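Local coordinates for bifunctional enzyme cysn/cysc (Mycobacterium tuberculosis, PDB 4BZP), which catalyses, as the APS kinase domain of a sulfate-activating enzyme, the ATP-dependent 3'-phosphorylation of adenosine 5'-phosphosulfate in sulfur assimilation, at residues V25-L39 and V69-P83. Sequence-based numbering, arbitrary orientation. Where two conformers were deposited one is given.
Sequences VERKLLEKGISAYVL and VATLLADCGHLVLVP
With chi1 at 180° and chi2 at 68°, Leu39 lays its two methyls against residues 69-75, the end of helix 56-75: CD1 meets Val69 CG1 at 3.9 Å, while CD2 lies 3.7 Å from Ala70 N. Tyr37 has CG opposite its N (chi1 -174°), which lays the CD2 side of the ring obliquely against Leu73 CD1, 3.6 Å away; Leu39 CD1 sits in plane at the ring's edge. The other face of the strand pair belongs to helix 18-31. There Leu81 forks, CD2 touching Val25 CG1 at 3.8 Å and CD1 lying by Glu26 CB, and Leu29 crosses Leu79 at about a right angle. The extended Glu26 side chain reaches strand 36-38, where OE2 accepts Val38 N from above the carboxylate plane.

Between the layers, the strands pair in parallel: Leu79 N donates to Ser35 O, Tyr37 N to Leu79 O, Leu81 N to Tyr37 O and Leu39 N to Leu81 O (2.8 Å). Pro83 CD lies 3.3 Å from Leu39 O, its side chain about 5 Å from the bound ADP. A water bridges Ser35 O and Gly77 O just before the strands begin. His78 ND1 bonds Ser35 OG weakly; its NE2 bonds His78 of the second subunit.

This beta-alpha-beta crossover through helix 56-75 forms one edge of the P-loop-fold kinase's five-stranded parallel sheet; strand 6-11 flanks 79-82, and helix 161-173 backs Val25.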
loop_
_atom_site.group_PDB
_atom_site.type_symbol
_atom_site.label_atom_id
_atom_site.label_comp_id
_atom_site.label_asym_id
_atom_site.label_seq_id
_atom_site.Cartn_x
_atom_site.Cartn_y
_atom_site.Cartn_z
ATOM N N VAL A 25 21.097 1.254 2.077
ATOM C CA VAL A 25 20.782 -0.118 1.715
ATOM C C VAL A 25 19.972 -0.149 0.426
ATOM O O VAL A 25 20.266 -0.946 -0.465
ATOM C CB VAL A 25 20.014 -0.860 2.838
ATOM C CG1 VAL A 25 19.501 -2.211 2.382
ATOM C CG2 VAL A 25 20.854 -1.026 4.077
ATOM N N GLU A 26 19.000 0.730 0.302
ATOM C CA GLU A 26 18.218 0.770 -0.943
ATOM C C GLU A 26 19.141 1.002 -2.125
ATOM O O GLU A 26 18.997 0.295 -3.125
ATOM C CB GLU A 26 17.170 1.873 -0.832
ATOM C CG GLU A 26 16.216 1.925 -2.045
ATOM C CD GLU A 26 15.313 3.153 -2.087
ATOM O OE1 GLU A 26 15.760 4.294 -1.796
ATOM O OE2 GLU A 26 14.090 2.963 -2.268
ATOM N N ARG A 27 20.033 1.976 -2.039
ATOM C CA ARG A 27 20.943 2.271 -3.155
ATOM C C ARG A 27 21.821 1.080 -3.449
ATOM O O ARG A 27 22.021 0.727 -4.639
ATOM C CB ARG A 27 21.769 3.518 -2.861
ATOM C CG ARG A 27 20.945 4.804 -2.854
ATOM C CD ARG A 27 21.695 6.129 -2.857
ATOM N NE ARG A 27 22.407 6.339 -1.602
ATOM C CZ ARG A 27 21.870 6.915 -0.526
ATOM N NH1 ARG A 27 20.615 7.336 -0.561
ATOM N NH2 ARG A 27 22.570 7.046 0.554
ATOM N N LYS A 28 22.412 0.485 -2.415
ATOM C CA LYS A 28 23.312 -0.669 -2.626
ATOM C C LYS A 28 22.595 -1.790 -3.337
ATOM O O LYS A 28 23.159 -2.436 -4.244
ATOM C CB LYS A 28 23.914 -1.174 -1.316
ATOM C CG LYS A 28 25.016 -0.305 -0.726
ATOM C CD LYS A 28 25.462 -0.873 0.583
ATOM C CE LYS A 28 26.507 -0.060 1.308
ATOM N NZ LYS A 28 27.795 -0.126 0.536
ATOM N N LEU A 29 21.351 -2.063 -2.979
ATOM C CA LEU A 29 20.564 -3.137 -3.593
ATOM C C LEU A 29 20.122 -2.781 -5.004
ATOM O O LEU A 29 20.201 -3.628 -5.914
ATOM C CB LEU A 29 19.349 -3.468 -2.674
ATOM C CG LEU A 29 19.631 -4.134 -1.334
ATOM C CD1 LEU A 29 18.382 -4.306 -0.459
ATOM C CD2 LEU A 29 20.312 -5.497 -1.474
ATOM N N LEU A 30 19.680 -1.568 -5.216
ATOM C CA LEU A 30 19.275 -1.118 -6.567
ATOM C C LEU A 30 20.481 -1.128 -7.507
ATOM O O LEU A 30 20.294 -1.518 -8.691
ATOM C CB LEU A 30 18.616 0.231 -6.519
ATOM C CG LEU A 30 17.206 0.296 -5.905
ATOM C CD1 LEU A 30 16.799 1.753 -5.741
ATOM C CD2 LEU A 30 16.168 -0.474 -6.702
ATOM N N GLU A 31 21.696 -0.819 -7.030
ATOM C CA GLU A 31 22.927 -0.941 -7.860
ATOM C C GLU A 31 23.096 -2.385 -8.394
ATOM O O GLU A 31 23.685 -2.585 -9.481
ATOM C CB GLU A 31 24.214 -0.605 -7.077
ATOM C CG GLU A 31 24.507 0.879 -6.841
ATOM C CD GLU A 31 25.653 1.157 -5.871
ATOM O OE1 GLU A 31 26.320 0.209 -5.357
ATOM O OE2 GLU A 31 25.889 2.363 -5.596
ATOM N N LYS A 32 22.658 -3.380 -7.639
ATOM C CA LYS A 32 22.695 -4.810 -8.029
ATOM C C LYS A 32 21.431 -5.296 -8.757
ATOM O O LYS A 32 21.289 -6.478 -8.991
ATOM C CB LYS A 32 22.922 -5.697 -6.820
ATOM C CG LYS A 32 24.132 -5.341 -5.984
ATOM C CD LYS A 32 24.356 -6.381 -4.912
ATOM C CE LYS A 32 25.268 -5.929 -3.768
ATOM N NZ LYS A 32 24.579 -6.067 -2.456
ATOM N N GLY A 33 20.526 -4.384 -9.059
ATOM C CA GLY A 33 19.268 -4.760 -9.745
ATOM C C GLY A 33 18.266 -5.459 -8.821
ATOM O O GLY A 33 17.357 -6.161 -9.302
ATOM N N ILE A 34 18.394 -5.303 -7.486
ATOM C CA ILE A 34 17.486 -5.950 -6.545
ATOM C C ILE A 34 16.497 -4.862 -6.172
ATOM O O ILE A 34 16.900 -3.743 -5.841
ATOM C CB ILE A 34 18.218 -6.441 -5.270
ATOM C CG1 ILE A 34 19.156 -7.605 -5.669
ATOM C CG2 ILE A 34 17.256 -6.801 -4.171
ATOM C CD1 ILE A 34 20.034 -8.060 -4.537
ATOM N N SER A 35 15.223 -5.196 -6.256
ATOM C CA SER A 35 14.179 -4.251 -6.026
ATOM C C SER A 35 14.156 -4.007 -4.517
ATOM O O SER A 35 14.047 -4.941 -3.743
ATOM C CB SER A 35 12.845 -4.820 -6.457
ATOM O OG SER A 35 11.918 -3.780 -6.631
ATOM N N ALA A 36 14.438 -2.781 -4.150
ATOM C CA ALA A 36 14.295 -2.329 -2.757
ATOM C C ALA A 36 13.492 -1.074 -2.750
ATOM O O ALA A 36 13.469 -0.331 -3.750
ATOM C CB ALA A 36 15.680 -2.134 -2.153
ATOM N N TYR A 37 12.838 -0.812 -1.628
ATOM C CA TYR A 37 11.975 0.336 -1.503
ATOM C C TYR A 37 11.935 0.801 -0.079
ATOM O O TYR A 37 11.655 0.009 0.813
ATOM C CB TYR A 37 10.562 -0.073 -1.905
ATOM C CG TYR A 37 9.601 1.081 -1.961
ATOM C CD1 TYR A 37 9.540 1.898 -3.085
ATOM C CD2 TYR A 37 8.780 1.373 -0.893
ATOM C CE1 TYR A 37 8.645 2.963 -3.139
ATOM C CE2 TYR A 37 7.923 2.427 -0.921
ATOM C CZ TYR A 37 7.836 3.188 -2.055
ATOM O OH TYR A 37 6.968 4.227 -2.092
ATOM N N VAL A 38 12.164 2.087 0.107
ATOM C CA VAL A 38 12.102 2.711 1.425
ATOM C C VAL A 38 10.710 3.226 1.632
ATOM O O VAL A 38 10.252 4.130 0.902
ATOM C CB VAL A 38 13.139 3.844 1.610
ATOM C CG1 VAL A 38 12.953 4.507 2.970
ATOM C CG2 VAL A 38 14.540 3.294 1.451
ATOM N N LEU A 39 10.000 2.630 2.576
ATOM C CA LEU A 39 8.640 2.958 2.916
ATOM C C LEU A 39 8.638 3.806 4.168
ATOM O O LEU A 39 8.834 3.308 5.288
ATOM C CB LEU A 39 7.858 1.657 3.099
ATOM C CG LEU A 39 6.383 1.852 3.469
ATOM C CD1 LEU A 39 5.627 2.447 2.320
ATOM C CD2 LEU A 39 5.779 0.535 3.903
ATOM N N VAL A 69 1.202 -2.233 4.263
ATOM C CA VAL A 69 1.767 -1.772 3.002
ATOM C C VAL A 69 3.078 -2.482 2.766
ATOM O O VAL A 69 3.361 -2.925 1.658
ATOM C CB VAL A 69 1.885 -0.259 2.927
ATOM C CG1 VAL A 69 2.590 0.156 1.657
ATOM C CG2 VAL A 69 0.511 0.370 3.106
ATOM N N ALA A 70 3.888 -2.625 3.812
ATOM C CA ALA A 70 5.130 -3.367 3.644
ATOM C C ALA A 70 4.892 -4.798 3.216
ATOM O O ALA A 70 5.637 -5.304 2.353
ATOM C CB ALA A 70 5.910 -3.337 4.927
ATOM N N THR A 71 3.906 -5.475 3.785
ATOM C CA THR A 71 3.672 -6.892 3.395
ATOM C C THR A 71 3.208 -6.942 1.992
ATOM O O THR A 71 3.602 -7.866 1.242
ATOM C CB THR A 71 2.682 -7.707 4.261
ATOM O OG1 THR A 71 1.366 -7.154 4.113
ATOM C CG2 THR A 71 3.140 -7.786 5.693
ATOM N N LEU A 72 2.409 -5.986 1.559
ATOM C CA LEU A 72 1.950 -5.924 0.159
ATOM C C LEU A 72 3.118 -5.738 -0.804
ATOM O O LEU A 72 3.246 -6.472 -1.812
ATOM C CB LEU A 72 0.890 -4.830 0.015
ATOM C CG LEU A 72 0.428 -4.445 -1.386
ATOM C CD1 LEU A 72 -0.179 -5.678 -1.959
ATOM C CD2 LEU A 72 -0.554 -3.282 -1.381
ATOM N N LEU A 73 4.002 -4.793 -0.501
ATOM C CA LEU A 73 5.139 -4.551 -1.372
ATOM C C LEU A 73 6.046 -5.770 -1.384
ATOM O O LEU A 73 6.628 -6.102 -2.411
ATOM C CB LEU A 73 5.908 -3.327 -0.947
ATOM C CG LEU A 73 5.218 -1.976 -1.151
ATOM C CD1 LEU A 73 5.973 -0.866 -0.417
ATOM C CD2 LEU A 73 5.094 -1.673 -2.658
ATOM N N ALA A 74 6.247 -6.399 -0.245
ATOM C CA ALA A 74 7.064 -7.614 -0.195
ATOM C C ALA A 74 6.470 -8.719 -1.000
ATOM O O ALA A 74 7.169 -9.439 -1.714
ATOM C CB ALA A 74 7.254 -8.036 1.250
ATOM N N ASP A 75 5.184 -8.876 -0.936
ATOM C CA ASP A 75 4.539 -9.930 -1.707
ATOM C C ASP A 75 4.689 -9.644 -3.222
ATOM O O ASP A 75 4.766 -10.612 -4.003
ATOM C CB ASP A 75 3.095 -10.079 -1.193
ATOM C CG ASP A 75 2.396 -11.227 -1.814
ATOM O OD1 ASP A 75 2.706 -12.370 -1.394
ATOM O OD2 ASP A 75 1.579 -10.939 -2.706
ATOM N N CYS A 76 4.790 -8.375 -3.632
ATOM C CA CYS A 76 5.109 -7.917 -4.992
ATOM C C CYS A 76 6.625 -8.021 -5.360
ATOM O O CYS A 76 7.040 -7.535 -6.396
ATOM C CB CYS A 76 4.653 -6.441 -5.181
ATOM S SG CYS A 76 2.919 -6.277 -5.370
ATOM N N GLY A 77 7.439 -8.560 -4.448
ATOM C CA GLY A 77 8.825 -8.876 -4.724
ATOM C C GLY A 77 9.876 -7.919 -4.175
ATOM O O GLY A 77 11.084 -8.098 -4.409
ATOM N N HIS A 78 9.464 -6.856 -3.507
ATOM C CA HIS A 78 10.399 -5.848 -3.053
ATOM C C HIS A 78 11.020 -6.146 -1.683
ATOM O O HIS A 78 10.366 -6.746 -0.835
ATOM C CB HIS A 78 9.681 -4.492 -2.943
ATOM C CG HIS A 78 9.043 -4.048 -4.206
ATOM N ND1 HIS A 78 9.752 -3.391 -5.184
ATOM C CD2 HIS A 78 7.778 -4.140 -4.637
ATOM C CE1 HIS A 78 8.924 -3.105 -6.190
ATOM N NE2 HIS A 78 7.730 -3.574 -5.885
ATOM N N LEU A 79 12.246 -5.656 -1.520
ATOM C CA LEU A 79 12.915 -5.611 -0.249
ATOM C C LEU A 79 12.519 -4.281 0.357
ATOM O O LEU A 79 12.925 -3.234 -0.118
ATOM C CB LEU A 79 14.426 -5.746 -0.412
ATOM C CG LEU A 79 15.252 -5.915 0.874
ATOM C CD1 LEU A 79 15.353 -4.646 1.681
ATOM C CD2 LEU A 79 14.723 -7.051 1.725
ATOM N N VAL A 80 11.680 -4.334 1.386
ATOM C CA VAL A 80 11.060 -3.142 1.979
ATOM C C VAL A 80 11.846 -2.691 3.209
ATOM O O VAL A 80 12.158 -3.520 4.052
ATOM C CB VAL A 80 9.601 -3.384 2.364
ATOM C CG1 VAL A 80 8.907 -2.105 2.843
ATOM C CG2 VAL A 80 8.820 -3.949 1.166
ATOM N N LEU A 81 12.144 -1.421 3.289
ATOM C CA LEU A 81 12.935 -0.835 4.384
ATOM C C LEU A 81 12.072 0.198 5.046
ATOM O O LEU A 81 11.627 1.160 4.365
ATOM C CB LEU A 81 14.181 -0.202 3.812
ATOM C CG LEU A 81 15.080 -1.206 3.090
ATOM C CD1 LEU A 81 15.795 -0.633 1.888
ATOM C CD2 LEU A 81 16.100 -1.774 4.065
ATOM N N VAL A 82 11.772 0.038 6.333
ATOM C CA VAL A 82 10.814 0.917 7.038
ATOM C C VAL A 82 11.537 1.625 8.156
ATOM O O VAL A 82 11.794 1.040 9.230
ATOM C CB VAL A 82 9.666 0.102 7.609
ATOM C CG1 VAL A 82 8.634 1.035 8.254
ATOM C CG2 VAL A 82 9.029 -0.749 6.540
ATOM N N PRO A 83 11.867 2.921 7.946
ATOM C CA PRO A 83 12.609 3.650 8.969
ATOM C C PRO A 83 11.781 4.441 9.959
ATOM O O PRO A 83 12.138 5.629 10.253
ATOM C CB PRO A 83 13.450 4.588 8.132
ATOM C CG PRO A 83 12.588 4.914 6.971
ATOM C CD PRO A 83 11.874 3.638 6.656
HETATM O O HOH W 1 13.839 -7.639 -4.048
#